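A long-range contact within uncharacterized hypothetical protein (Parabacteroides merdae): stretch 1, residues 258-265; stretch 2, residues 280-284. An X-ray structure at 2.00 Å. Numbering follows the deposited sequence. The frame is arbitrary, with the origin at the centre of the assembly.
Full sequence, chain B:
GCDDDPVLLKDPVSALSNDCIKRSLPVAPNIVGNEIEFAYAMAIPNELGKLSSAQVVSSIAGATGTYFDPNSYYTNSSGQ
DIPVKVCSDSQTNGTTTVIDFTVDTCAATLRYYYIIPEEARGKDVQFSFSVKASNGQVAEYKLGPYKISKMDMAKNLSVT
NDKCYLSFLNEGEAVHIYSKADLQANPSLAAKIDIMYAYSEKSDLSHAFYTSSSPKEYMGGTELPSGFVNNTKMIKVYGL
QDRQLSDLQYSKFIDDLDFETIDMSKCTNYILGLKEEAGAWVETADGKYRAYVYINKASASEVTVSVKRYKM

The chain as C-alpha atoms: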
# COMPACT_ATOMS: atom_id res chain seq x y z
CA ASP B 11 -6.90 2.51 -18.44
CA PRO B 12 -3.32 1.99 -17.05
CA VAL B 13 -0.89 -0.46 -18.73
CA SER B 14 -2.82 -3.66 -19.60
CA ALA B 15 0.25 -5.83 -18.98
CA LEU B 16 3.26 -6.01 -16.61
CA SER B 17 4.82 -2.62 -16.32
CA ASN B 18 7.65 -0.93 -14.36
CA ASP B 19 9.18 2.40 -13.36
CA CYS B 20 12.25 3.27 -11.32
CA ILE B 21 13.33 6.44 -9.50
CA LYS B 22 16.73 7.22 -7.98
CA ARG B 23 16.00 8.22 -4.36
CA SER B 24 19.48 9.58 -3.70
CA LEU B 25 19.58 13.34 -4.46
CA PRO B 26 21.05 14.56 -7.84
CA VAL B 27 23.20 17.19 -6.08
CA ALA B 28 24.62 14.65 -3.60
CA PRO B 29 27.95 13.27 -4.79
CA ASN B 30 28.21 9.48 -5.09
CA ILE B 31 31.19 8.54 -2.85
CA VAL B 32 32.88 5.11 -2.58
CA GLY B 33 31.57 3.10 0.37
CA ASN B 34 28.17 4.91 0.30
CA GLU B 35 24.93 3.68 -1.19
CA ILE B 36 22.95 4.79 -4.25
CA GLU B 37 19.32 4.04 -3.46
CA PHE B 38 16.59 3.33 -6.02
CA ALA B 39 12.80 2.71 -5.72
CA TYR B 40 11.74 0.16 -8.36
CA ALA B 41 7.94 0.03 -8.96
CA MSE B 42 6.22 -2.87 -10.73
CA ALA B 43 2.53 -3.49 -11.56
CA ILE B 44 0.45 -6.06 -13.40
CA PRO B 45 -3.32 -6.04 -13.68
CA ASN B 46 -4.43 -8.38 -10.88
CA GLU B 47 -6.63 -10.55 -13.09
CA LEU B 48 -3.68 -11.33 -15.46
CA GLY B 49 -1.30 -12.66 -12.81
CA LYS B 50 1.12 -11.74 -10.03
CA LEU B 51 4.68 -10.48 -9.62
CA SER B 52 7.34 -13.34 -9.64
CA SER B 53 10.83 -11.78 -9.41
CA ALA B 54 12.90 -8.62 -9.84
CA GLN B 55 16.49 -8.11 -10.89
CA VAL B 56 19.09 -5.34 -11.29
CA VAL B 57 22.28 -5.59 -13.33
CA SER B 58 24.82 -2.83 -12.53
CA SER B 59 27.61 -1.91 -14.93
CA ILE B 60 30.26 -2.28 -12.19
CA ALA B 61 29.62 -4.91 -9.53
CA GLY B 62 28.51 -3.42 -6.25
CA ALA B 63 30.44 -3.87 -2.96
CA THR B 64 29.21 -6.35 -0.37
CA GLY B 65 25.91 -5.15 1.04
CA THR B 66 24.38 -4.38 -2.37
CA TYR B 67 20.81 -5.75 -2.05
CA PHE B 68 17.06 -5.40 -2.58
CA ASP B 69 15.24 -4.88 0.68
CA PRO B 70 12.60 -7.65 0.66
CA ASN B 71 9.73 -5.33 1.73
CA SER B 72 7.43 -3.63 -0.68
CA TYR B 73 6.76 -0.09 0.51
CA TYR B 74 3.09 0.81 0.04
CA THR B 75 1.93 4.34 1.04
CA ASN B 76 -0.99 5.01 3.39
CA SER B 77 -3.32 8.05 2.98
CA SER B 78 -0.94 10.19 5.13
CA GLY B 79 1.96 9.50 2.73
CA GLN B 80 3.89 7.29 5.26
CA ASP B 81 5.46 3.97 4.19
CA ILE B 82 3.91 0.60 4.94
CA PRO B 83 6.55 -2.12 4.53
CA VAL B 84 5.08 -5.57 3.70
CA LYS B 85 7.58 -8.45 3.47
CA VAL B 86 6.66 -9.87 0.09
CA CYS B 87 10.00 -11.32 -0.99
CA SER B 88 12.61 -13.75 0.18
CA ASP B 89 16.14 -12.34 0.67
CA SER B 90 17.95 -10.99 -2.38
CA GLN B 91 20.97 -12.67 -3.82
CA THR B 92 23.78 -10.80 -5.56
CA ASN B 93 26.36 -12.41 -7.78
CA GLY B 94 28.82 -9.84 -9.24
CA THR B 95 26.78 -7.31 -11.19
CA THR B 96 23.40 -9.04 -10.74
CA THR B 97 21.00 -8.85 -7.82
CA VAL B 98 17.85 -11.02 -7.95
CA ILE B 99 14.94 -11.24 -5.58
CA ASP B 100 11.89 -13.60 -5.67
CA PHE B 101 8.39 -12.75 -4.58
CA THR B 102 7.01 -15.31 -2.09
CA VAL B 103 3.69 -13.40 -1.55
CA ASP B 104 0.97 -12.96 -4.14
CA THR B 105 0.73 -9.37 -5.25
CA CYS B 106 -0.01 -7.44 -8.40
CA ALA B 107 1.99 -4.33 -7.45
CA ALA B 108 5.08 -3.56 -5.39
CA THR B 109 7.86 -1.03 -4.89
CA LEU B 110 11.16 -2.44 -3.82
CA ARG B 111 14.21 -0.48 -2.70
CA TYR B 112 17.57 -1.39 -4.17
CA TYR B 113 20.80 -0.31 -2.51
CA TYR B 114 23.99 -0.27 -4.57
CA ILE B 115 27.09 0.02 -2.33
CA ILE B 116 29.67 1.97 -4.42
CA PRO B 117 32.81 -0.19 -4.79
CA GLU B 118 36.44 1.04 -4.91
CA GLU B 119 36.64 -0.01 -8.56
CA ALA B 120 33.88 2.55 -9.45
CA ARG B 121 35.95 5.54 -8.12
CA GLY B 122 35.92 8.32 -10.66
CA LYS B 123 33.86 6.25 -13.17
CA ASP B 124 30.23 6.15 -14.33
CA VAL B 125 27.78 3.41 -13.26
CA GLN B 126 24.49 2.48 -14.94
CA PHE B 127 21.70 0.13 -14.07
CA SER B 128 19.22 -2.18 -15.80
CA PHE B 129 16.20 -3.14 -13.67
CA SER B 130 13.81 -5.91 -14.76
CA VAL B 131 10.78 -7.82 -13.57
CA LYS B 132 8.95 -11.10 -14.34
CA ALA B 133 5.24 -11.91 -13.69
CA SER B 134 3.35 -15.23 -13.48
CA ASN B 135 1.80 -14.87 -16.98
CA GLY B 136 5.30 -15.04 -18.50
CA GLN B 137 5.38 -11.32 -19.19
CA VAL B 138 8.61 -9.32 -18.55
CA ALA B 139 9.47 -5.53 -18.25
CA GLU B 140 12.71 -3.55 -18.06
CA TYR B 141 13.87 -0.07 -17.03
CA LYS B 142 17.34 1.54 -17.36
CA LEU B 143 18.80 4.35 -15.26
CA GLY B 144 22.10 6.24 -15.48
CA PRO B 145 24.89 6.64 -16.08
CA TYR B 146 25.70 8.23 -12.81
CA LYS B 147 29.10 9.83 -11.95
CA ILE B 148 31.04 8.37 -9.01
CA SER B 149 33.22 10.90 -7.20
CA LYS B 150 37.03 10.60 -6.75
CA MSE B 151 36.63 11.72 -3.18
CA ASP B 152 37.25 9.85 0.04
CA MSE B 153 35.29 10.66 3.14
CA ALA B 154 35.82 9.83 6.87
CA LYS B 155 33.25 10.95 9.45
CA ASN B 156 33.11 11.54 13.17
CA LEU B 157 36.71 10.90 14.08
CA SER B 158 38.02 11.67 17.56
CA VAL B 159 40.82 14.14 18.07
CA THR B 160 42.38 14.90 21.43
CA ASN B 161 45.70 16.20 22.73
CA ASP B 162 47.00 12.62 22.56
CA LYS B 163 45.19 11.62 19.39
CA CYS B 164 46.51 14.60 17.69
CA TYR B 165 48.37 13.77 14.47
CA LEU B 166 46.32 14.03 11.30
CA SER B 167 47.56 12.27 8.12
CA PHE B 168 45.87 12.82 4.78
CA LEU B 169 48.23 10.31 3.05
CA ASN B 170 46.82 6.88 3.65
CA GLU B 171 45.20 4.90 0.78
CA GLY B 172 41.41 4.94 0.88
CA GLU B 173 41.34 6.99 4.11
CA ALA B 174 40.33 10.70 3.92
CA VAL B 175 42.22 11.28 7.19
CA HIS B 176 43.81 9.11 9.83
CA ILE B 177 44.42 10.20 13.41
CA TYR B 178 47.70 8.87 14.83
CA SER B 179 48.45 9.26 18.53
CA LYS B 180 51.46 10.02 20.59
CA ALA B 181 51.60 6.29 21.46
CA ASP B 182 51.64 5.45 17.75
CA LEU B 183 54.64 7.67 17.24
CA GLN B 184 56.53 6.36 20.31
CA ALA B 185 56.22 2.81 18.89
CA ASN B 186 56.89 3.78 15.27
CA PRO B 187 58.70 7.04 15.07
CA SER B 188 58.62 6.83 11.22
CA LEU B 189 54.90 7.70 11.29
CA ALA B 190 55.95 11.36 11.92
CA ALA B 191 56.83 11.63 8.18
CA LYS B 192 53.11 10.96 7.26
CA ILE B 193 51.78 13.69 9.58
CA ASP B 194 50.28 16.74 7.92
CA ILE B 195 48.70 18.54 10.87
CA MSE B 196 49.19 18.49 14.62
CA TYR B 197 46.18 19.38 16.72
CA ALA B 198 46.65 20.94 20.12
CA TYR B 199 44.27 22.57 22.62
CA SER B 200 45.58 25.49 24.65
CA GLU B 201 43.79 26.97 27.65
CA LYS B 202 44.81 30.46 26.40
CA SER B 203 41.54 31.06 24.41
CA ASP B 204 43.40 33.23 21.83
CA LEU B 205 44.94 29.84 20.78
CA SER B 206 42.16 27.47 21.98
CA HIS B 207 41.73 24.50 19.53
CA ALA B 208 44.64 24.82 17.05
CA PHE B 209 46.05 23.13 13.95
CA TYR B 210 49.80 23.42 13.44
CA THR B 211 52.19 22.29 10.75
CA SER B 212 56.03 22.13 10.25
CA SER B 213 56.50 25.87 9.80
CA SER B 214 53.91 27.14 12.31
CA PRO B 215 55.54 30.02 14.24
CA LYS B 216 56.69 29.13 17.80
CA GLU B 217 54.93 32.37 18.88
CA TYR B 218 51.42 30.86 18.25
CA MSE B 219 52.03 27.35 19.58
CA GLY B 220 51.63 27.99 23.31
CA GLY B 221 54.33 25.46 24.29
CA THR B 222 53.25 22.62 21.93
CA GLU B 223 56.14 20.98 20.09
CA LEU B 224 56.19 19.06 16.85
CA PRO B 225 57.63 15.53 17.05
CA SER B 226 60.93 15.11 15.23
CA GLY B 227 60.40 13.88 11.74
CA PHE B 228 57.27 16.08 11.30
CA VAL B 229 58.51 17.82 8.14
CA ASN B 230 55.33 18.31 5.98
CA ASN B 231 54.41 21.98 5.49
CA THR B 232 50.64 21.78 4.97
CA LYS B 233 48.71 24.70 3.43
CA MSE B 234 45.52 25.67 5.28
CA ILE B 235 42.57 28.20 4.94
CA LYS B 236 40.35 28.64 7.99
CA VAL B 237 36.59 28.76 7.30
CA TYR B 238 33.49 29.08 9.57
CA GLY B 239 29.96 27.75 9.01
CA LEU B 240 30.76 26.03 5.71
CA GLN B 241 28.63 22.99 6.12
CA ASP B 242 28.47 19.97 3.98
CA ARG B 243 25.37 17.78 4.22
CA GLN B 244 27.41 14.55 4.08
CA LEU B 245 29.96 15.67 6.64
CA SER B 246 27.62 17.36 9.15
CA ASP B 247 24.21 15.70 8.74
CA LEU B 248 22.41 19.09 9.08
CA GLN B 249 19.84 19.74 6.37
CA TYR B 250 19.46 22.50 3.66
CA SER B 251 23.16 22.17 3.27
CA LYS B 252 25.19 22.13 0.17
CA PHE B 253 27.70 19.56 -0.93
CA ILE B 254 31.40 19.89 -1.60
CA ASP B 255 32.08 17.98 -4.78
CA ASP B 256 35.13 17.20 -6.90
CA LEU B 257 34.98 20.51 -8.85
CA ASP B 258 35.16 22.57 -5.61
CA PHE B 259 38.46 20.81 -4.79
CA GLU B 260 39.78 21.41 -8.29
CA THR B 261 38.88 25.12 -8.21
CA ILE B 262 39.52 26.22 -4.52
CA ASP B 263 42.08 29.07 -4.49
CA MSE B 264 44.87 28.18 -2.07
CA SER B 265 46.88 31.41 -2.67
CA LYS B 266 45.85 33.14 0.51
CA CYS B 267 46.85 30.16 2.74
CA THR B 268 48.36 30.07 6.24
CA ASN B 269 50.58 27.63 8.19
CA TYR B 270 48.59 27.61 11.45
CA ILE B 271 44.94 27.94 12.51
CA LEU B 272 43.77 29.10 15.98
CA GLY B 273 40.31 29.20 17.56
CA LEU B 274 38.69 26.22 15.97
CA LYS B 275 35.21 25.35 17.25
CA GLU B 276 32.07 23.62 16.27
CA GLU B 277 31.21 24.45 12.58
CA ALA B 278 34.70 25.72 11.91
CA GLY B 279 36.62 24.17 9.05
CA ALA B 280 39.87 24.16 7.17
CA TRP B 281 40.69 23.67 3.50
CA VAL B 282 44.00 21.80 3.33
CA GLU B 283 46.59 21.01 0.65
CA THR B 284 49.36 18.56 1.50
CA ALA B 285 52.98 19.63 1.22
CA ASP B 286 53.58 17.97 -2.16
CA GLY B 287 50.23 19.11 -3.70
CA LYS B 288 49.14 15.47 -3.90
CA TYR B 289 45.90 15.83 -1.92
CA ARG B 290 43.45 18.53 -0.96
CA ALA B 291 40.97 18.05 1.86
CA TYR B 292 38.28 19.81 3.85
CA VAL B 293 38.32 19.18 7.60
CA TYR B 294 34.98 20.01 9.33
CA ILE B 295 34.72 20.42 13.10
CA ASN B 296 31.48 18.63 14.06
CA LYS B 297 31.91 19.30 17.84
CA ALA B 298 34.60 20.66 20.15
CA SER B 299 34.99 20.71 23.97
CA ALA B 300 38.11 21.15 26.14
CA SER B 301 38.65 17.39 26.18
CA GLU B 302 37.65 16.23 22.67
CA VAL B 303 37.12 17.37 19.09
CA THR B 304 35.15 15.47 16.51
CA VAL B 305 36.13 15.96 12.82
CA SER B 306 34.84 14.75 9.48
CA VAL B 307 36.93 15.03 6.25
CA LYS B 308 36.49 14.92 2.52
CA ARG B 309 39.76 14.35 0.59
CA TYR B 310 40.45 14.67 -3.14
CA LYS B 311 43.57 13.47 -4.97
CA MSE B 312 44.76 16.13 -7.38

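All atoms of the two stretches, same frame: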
# COMPACT_ATOMS: atom_id res chain seq x y z
N ASP B 258 34.80 21.63 -6.68
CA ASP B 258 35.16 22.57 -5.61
C ASP B 258 36.61 22.34 -5.17
O ASP B 258 37.32 23.30 -4.89
CB ASP B 258 34.24 22.37 -4.40
CG ASP B 258 32.78 22.61 -4.75
OD1 ASP B 258 32.47 23.68 -5.28
OD2 ASP B 258 31.92 21.71 -4.53
N PHE B 259 37.05 21.08 -5.08
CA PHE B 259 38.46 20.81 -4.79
C PHE B 259 39.40 21.23 -5.88
O PHE B 259 40.51 21.78 -5.60
CB PHE B 259 38.68 19.35 -4.46
CG PHE B 259 38.29 19.00 -3.07
CD1 PHE B 259 39.02 19.50 -2.04
CD2 PHE B 259 37.16 18.23 -2.81
CE1 PHE B 259 38.67 19.24 -0.74
CE2 PHE B 259 36.82 17.94 -1.51
CZ PHE B 259 37.58 18.45 -0.49
N GLU B 260 38.98 21.00 -7.13
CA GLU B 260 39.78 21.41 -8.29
C GLU B 260 39.94 22.92 -8.37
O GLU B 260 40.97 23.38 -8.84
CB GLU B 260 39.15 20.93 -9.60
CG GLU B 260 39.32 19.44 -9.90
CD GLU B 260 40.77 19.03 -10.23
OE1 GLU B 260 41.64 19.91 -10.40
OE2 GLU B 260 41.05 17.81 -10.33
N THR B 261 38.94 23.68 -7.95
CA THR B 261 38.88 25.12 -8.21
C THR B 261 39.08 25.99 -6.94
O THR B 261 39.16 27.17 -7.05
CB THR B 261 37.56 25.52 -8.92
OG1 THR B 261 36.46 25.20 -8.08
CG2 THR B 261 37.39 24.83 -10.30
N ILE B 262 39.19 25.41 -5.74
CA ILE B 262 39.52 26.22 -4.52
C ILE B 262 40.86 26.98 -4.73
O ILE B 262 41.85 26.42 -5.22
CB ILE B 262 39.52 25.37 -3.21
CG1 ILE B 262 39.53 26.27 -1.97
CG2 ILE B 262 40.66 24.36 -3.15
CD1 ILE B 262 38.16 26.81 -1.63
N ASP B 263 40.87 28.26 -4.40
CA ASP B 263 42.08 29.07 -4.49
C ASP B 263 42.85 28.95 -3.20
O ASP B 263 42.34 29.37 -2.14
CB ASP B 263 41.74 30.54 -4.72
CG ASP B 263 42.98 31.40 -4.97
OD1 ASP B 263 44.11 30.89 -4.88
OD2 ASP B 263 42.80 32.58 -5.30
N MSE B 264 44.04 28.38 -3.27
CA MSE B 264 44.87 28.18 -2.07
C MSE B 264 45.98 29.22 -1.94
O MSE B 264 46.88 29.02 -1.13
CB MSE B 264 45.51 26.80 -2.06
CG MSE B 264 44.54 25.63 -2.12
SE MSE B 264 43.46 25.28 -0.51
CE MSE B 264 44.86 25.30 0.92
N SER B 265 45.89 30.32 -2.70
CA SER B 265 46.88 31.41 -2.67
C SER B 265 47.00 32.09 -1.33
O SER B 265 48.10 32.37 -0.89
CB SER B 265 46.50 32.53 -3.66
OG SER B 265 46.83 32.15 -4.98
N ALA B 280 38.62 23.79 7.78
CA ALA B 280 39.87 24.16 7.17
C ALA B 280 40.02 23.47 5.83
O ALA B 280 39.91 22.22 5.71
CB ALA B 280 40.99 23.77 8.08
N TRP B 281 40.22 24.24 4.78
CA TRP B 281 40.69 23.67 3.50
C TRP B 281 42.16 23.41 3.62
O TRP B 281 42.88 24.26 4.08
CB TRP B 281 40.50 24.61 2.36
CG TRP B 281 39.06 24.93 2.04
CD1 TRP B 281 38.36 26.06 2.40
CD2 TRP B 281 38.16 24.16 1.23
NE1 TRP B 281 37.11 26.02 1.88
CE2 TRP B 281 36.91 24.90 1.18
CE3 TRP B 281 38.23 22.95 0.58
CZ2 TRP B 281 35.82 24.46 0.48
CZ3 TRP B 281 37.10 22.50 -0.10
CH2 TRP B 281 35.91 23.24 -0.14
N VAL B 282 42.61 22.26 3.14
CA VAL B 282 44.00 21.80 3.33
C VAL B 282 44.55 21.37 1.98
O VAL B 282 43.84 20.80 1.16
CB VAL B 282 44.01 20.61 4.31
CG1 VAL B 282 45.34 19.91 4.34
CG2 VAL B 282 43.63 21.13 5.69
N GLU B 283 45.85 21.64 1.76
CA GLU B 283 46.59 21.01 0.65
C GLU B 283 47.89 20.47 1.20
O GLU B 283 48.60 21.19 1.90
CB GLU B 283 46.87 22.02 -0.47
CG GLU B 283 47.59 21.42 -1.70
CD GLU B 283 47.82 22.46 -2.78
OE1 GLU B 283 46.85 22.78 -3.49
OE2 GLU B 283 48.92 23.02 -2.87
N THR B 284 48.19 19.20 0.91
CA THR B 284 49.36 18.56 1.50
C THR B 284 50.61 19.12 0.87
O THR B 284 50.56 19.68 -0.26
CB THR B 284 49.36 17.04 1.35
OG1 THR B 284 49.21 16.70 -0.01
CG2 THR B 284 48.20 16.44 2.08

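Trp281 is the centre of this contact. Its CA-to-CB bond points from the strand toward stretch 1, and its side chain meets three residues there: Phe259, Ile262 and Met264. Ile262 covers one face of the indole. Its CD1 methyl lies 3.6 Å from Trp281 CE2 and sits almost on the normal of the five-membered ring, 3.8 Å from the centroid. This is a CH-pi contact, in which a weakly polarised methyl rests on the electron-rich ring.

Phe259 meets the same indole at its edge. Phe259 CE1 and Trp281 CZ3 are 3.7 Å apart. The phenyl ring and the six-membered ring of Trp281 form an offset edge-to-face pair, with centroids 5.6 Å apart and planes at 80°. The edge of Trp281 is directed toward the face of Phe259.

Stretch 1 changes from helix to loop across this contact. Phe259 belongs to the last part of a helix. Ile262 is the first residue to leave helical geometry, yet its N still donates to Asp258 O at 2.9 Å. The chain then runs on as loop to Met264, whose CA is 7.9 Å from the CA of Glu283.

Met264 is a selenomethionine. All three of its chi angles are m. Its SE lies 4.2 Å from Trp281 CB, and its CE lies 3.9 Å from Trp281 O and 3.9 Å from Glu283 N. The side chain therefore packs against strand backbone as well as the base of the tryptophan. Val282 points away, as expected for alternation along a strand.

Glu283 marks the polar edge. Its OE1 is 3.9 Å from Met264 CG, a van der Waals approach, and is hydrogen-bonded elsewhere in the structure. No hydrogen bond joins the two stretches. Asp263 OD1 instead serves its own loop, accepting from Ser265 N at 2.9 Å and Ser265 OG at 3.0 Å.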